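Local structure of cytochrome C3, A dimeric class III c-type cytochrome (Desulfovibrio gigas, 1GYO) at the interface of chains A and B. The protein carries electrons as a class III c-type cytochrome, each subunit of the covalently linked dimer holding four haem c groups. Sequence-based numbering; all coordinates share one arbitrary frame. Chains: chain A/B, Cytochrome C3, A dimeric class III c-type cytochrome.

Contact 1: the interface of chains A and B. Residues chain A 46-47; chain B 1, 3-5, 28-29.
A:Cys46 and B:Cys5 close an interchain disulfide, their SG atoms 2.0 Å apart, which ties the two cytochrome subunits together covalently. Starting at A:Cys46, CB packs beside the backbone carbonyl of the partner, 3.3 Å from O of B:Val3. With chi1 at 55°, SG is tucked over its own backbone, flanked by N and C, which aims the sulfur at the N-terminal segment of chain B. There SG bonds to the sulfur of B:Cys5 and has the methyl CB of B:Ala29 4.1 Å away. On the other half of the bridge, SG of B:Cys5 points away from its own carbonyl carbon, beside its backbone N (chi1 -68°), which places it facing the sulfur of A:Cys46. The next residue, A:Gly47, pairs with B:Val3 as an antiparallel beta bridge. N of A:Gly47 gives a nearly straight hydrogen bond to O of B:Val3 (2.9 Å, 172° at H), and N of B:Val3 returns one to O of A:Gly47, also 2.9 Å; each donor lies in the plane of the carbonyl it meets. The methyl CD1 of B:Leu1 rests 3.9 Å from CA of A:Gly47. Branch CG1 of B:Val3 reaches CA of A:Cys46 and also covers one face of the B:His28 ring towards its rim. That ring is an axial haem ligand, and its ND1 donates to the carbonyl O of B:Pro4 at 2.7 Å, so the bridged N-terminal segment probably helps to orient a haem histidine. The site lies where the N-terminal stretch of chain B, just ahead of strand 6-9, meets the loop of chain A that follows helix 36-39.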
# COMPACT_ATOMS: atom_id res chain seq x y z
N CYS A 46 -6.97 -2.75 5.80
CA CYS A 46 -7.68 -1.52 5.55
C CYS A 46 -7.55 -0.70 6.85
O CYS A 46 -7.13 -1.26 7.89
CB CYS A 46 -9.14 -1.72 5.18
SG CYS A 46 -10.13 -2.69 6.39
N GLY A 47 -7.91 0.57 6.79
CA GLY A 47 -7.73 1.43 7.93
C GLY A 47 -6.76 2.54 7.61
O GLY A 47 -6.66 2.97 6.43
N LEU B 1 -11.45 6.44 5.94
CA LEU B 1 -10.19 5.76 6.28
C LEU B 1 -9.21 5.96 5.15
O LEU B 1 -9.65 6.16 4.01
CB LEU B 1 -10.38 4.26 6.51
CG LEU B 1 -11.42 3.85 7.55
CD1 LEU B 1 -11.52 2.34 7.60
CD2 LEU B 1 -11.10 4.37 8.91
N VAL B 3 -7.47 3.64 3.70
CA VAL B 3 -7.84 2.50 2.83
C VAL B 3 -9.19 2.01 3.30
O VAL B 3 -9.27 1.45 4.39
CB VAL B 3 -6.81 1.39 2.80
CG1 VAL B 3 -7.24 0.19 1.93
CG2 VAL B 3 -5.44 1.90 2.34
N PRO B 4 -10.26 2.25 2.53
CA PRO B 4 -11.59 1.81 2.99
C PRO B 4 -11.66 0.31 3.03
O PRO B 4 -11.09 -0.38 2.17
CB PRO B 4 -12.55 2.34 1.90
CG PRO B 4 -11.65 2.49 0.69
CD PRO B 4 -10.32 2.96 1.23
N CYS B 5 -12.33 -0.28 4.00
CA CYS B 5 -12.35 -1.71 4.10
C CYS B 5 -13.16 -2.37 2.98
O CYS B 5 -12.72 -3.43 2.55
CB CYS B 5 -12.91 -2.10 5.49
SG CYS B 5 -11.78 -1.64 6.80
N HIS B 28 -11.08 -4.62 0.68
CA HIS B 28 -9.63 -4.50 0.82
C HIS B 28 -9.17 -5.44 1.93
O HIS B 28 -8.06 -6.02 1.81
CB HIS B 28 -9.18 -3.07 1.16
CG HIS B 28 -9.10 -2.09 0.02
ND1 HIS B 28 -9.97 -1.05 -0.19
CD2 HIS B 28 -8.15 -1.99 -0.96
CE1 HIS B 28 -9.54 -0.36 -1.26
NE2 HIS B 28 -8.44 -0.92 -1.76
N ALA B 29 -9.98 -5.65 2.96
CA ALA B 29 -9.59 -6.57 4.04
C ALA B 29 -9.37 -7.99 3.50
O ALA B 29 -8.39 -8.66 3.82
CB ALA B 29 -10.61 -6.52 5.15

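Contact 2: the interface of chains A and B. Residues chain A 1, 3, 47-49; chain B 2-3, 49.
B:Asp2 meets A:Asp48 and A:Phe49 through two direct hydrogen bonds, one made by its backbone and one by its carboxylate. Its N donates to carboxylate oxygen OD1 of A:Asp48 (2.9 Å), approaching nearly in line with the C-O bond. In return its own OD1 accepts from N of A:Phe49 at 2.8 Å, on the anti side and 23° out of the carboxylate plane. The two carboxylate planes stand 46° apart, and these N-H donors probably ease the closeness of two acidic groups. The beta bridge of A:Gly47 with B:Val3 continues this pairing.

Water extends the polar network. Water 2 sits 2.8 Å from OD2 of B:Asp2 and reaches OD1 of A:Asp48 at a longer 3.3 Å, while water 1 joins N of A:Leu1 to the backbone O of B:Asp2. Water 3 links the backbones of A:Leu1 and B:Phe49, supplementing a weak direct bond from N of B:Phe49 to O of A:Leu1.

Apolar contacts flank these bonds. With chi1 at -179°, the A:Leu1 side chain extends away from its amino group, placing its branches against B:Asp2 and B:Phe49: CD1 lies 3.7 Å from CB of B:Asp2, and CD2 faces CE1 of B:Phe49 at 3.9 Å. The rim of the A:Phe49 ring meets the second branch of B:Val3, with CE1 3.7 Å from CG2.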
# COMPACT_ATOMS: atom_id res chain seq x y z
N LEU A 1 -6.70 9.04 -0.59
CA LEU A 1 -5.38 8.82 0.05
C LEU A 1 -4.28 9.43 -0.79
O LEU A 1 -4.25 9.17 -2.00
CB LEU A 1 -5.15 7.33 0.16
CG LEU A 1 -3.83 6.93 0.84
CD1 LEU A 1 -3.73 7.52 2.23
CD2 LEU A 1 -3.72 5.42 0.82
N VAL A 3 -0.19 9.23 -0.58
CA VAL A 3 1.01 8.69 0.06
C VAL A 3 2.12 9.67 -0.27
O VAL A 3 2.53 9.79 -1.45
CB VAL A 3 1.36 7.31 -0.45
CG1 VAL A 3 2.66 6.83 0.18
CG2 VAL A 3 0.21 6.33 -0.20
N GLY A 47 -7.91 0.57 6.79
CA GLY A 47 -7.73 1.43 7.93
C GLY A 47 -6.76 2.54 7.61
O GLY A 47 -6.66 2.97 6.43
N ASP A 48 -6.10 3.01 8.61
CA ASP A 48 -5.27 4.19 8.57
C ASP A 48 -3.78 3.84 8.71
O ASP A 48 -3.39 2.93 9.44
CB ASP A 48 -5.67 5.17 9.66
CG ASP A 48 -6.94 5.92 9.39
OD1 ASP A 48 -7.39 5.90 8.22
OD2 ASP A 48 -7.48 6.55 10.35
N PHE A 49 -2.99 4.59 7.97
CA PHE A 49 -1.54 4.61 8.08
C PHE A 49 -1.14 5.71 9.07
O PHE A 49 -0.91 6.87 8.73
CB PHE A 49 -0.86 4.93 6.77
CG PHE A 49 -1.02 3.76 5.81
CD1 PHE A 49 -2.04 3.83 4.90
CD2 PHE A 49 -0.19 2.65 5.86
CE1 PHE A 49 -2.22 2.78 4.03
CE2 PHE A 49 -0.38 1.60 4.98
CZ PHE A 49 -1.41 1.66 4.09
N ASP B 2 -7.92 5.85 5.41
CA ASP B 2 -6.95 5.90 4.33
C ASP B 2 -7.25 4.85 3.27
O ASP B 2 -7.25 5.16 2.06
CB ASP B 2 -5.54 5.73 4.89
CG ASP B 2 -5.02 6.91 5.70
OD1 ASP B 2 -4.00 6.68 6.40
OD2 ASP B 2 -5.56 8.01 5.60
N VAL B 3 -7.47 3.64 3.70
CA VAL B 3 -7.84 2.50 2.83
C VAL B 3 -9.19 2.01 3.30
O VAL B 3 -9.27 1.45 4.39
CB VAL B 3 -6.81 1.39 2.80
CG1 VAL B 3 -7.24 0.19 1.93
CG2 VAL B 3 -5.44 1.90 2.34
N PHE B 49 -4.65 8.30 -5.25
CA PHE B 49 -5.42 7.27 -5.85
C PHE B 49 -6.64 7.79 -6.59
O PHE B 49 -7.33 8.71 -6.19
CB PHE B 49 -5.91 6.28 -4.76
CG PHE B 49 -4.75 5.42 -4.29
CD1 PHE B 49 -3.81 5.93 -3.40
CD2 PHE B 49 -4.53 4.14 -4.71
CE1 PHE B 49 -2.75 5.17 -2.99
CE2 PHE B 49 -3.46 3.35 -4.34
CZ PHE B 49 -2.53 3.89 -3.45
O HOH W 1 -8.48 7.48 1.13
O HOH W 2 -7.71 8.95 7.12
O HOH W 3 -6.99 9.45 -3.41

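Contact 1 and contact 2 are neighbouring patches of one two-fold interface, their C-alpha centres about 8 Å apart. They share A:Gly47 and B:Val3, so the disulfide of contact 1 and the aspartate network of contact 2 lie on either side of the same antiparallel beta bridge. In both, the N-terminal segment of chain B runs against the 46-49 loop of chain A; contact 2 also includes the reciprocal meeting of the chain A N-terminus with B:Phe49. Exchange of the chains repeats each patch, giving the dimer two disulfides, each with its accompanying backbone pairing.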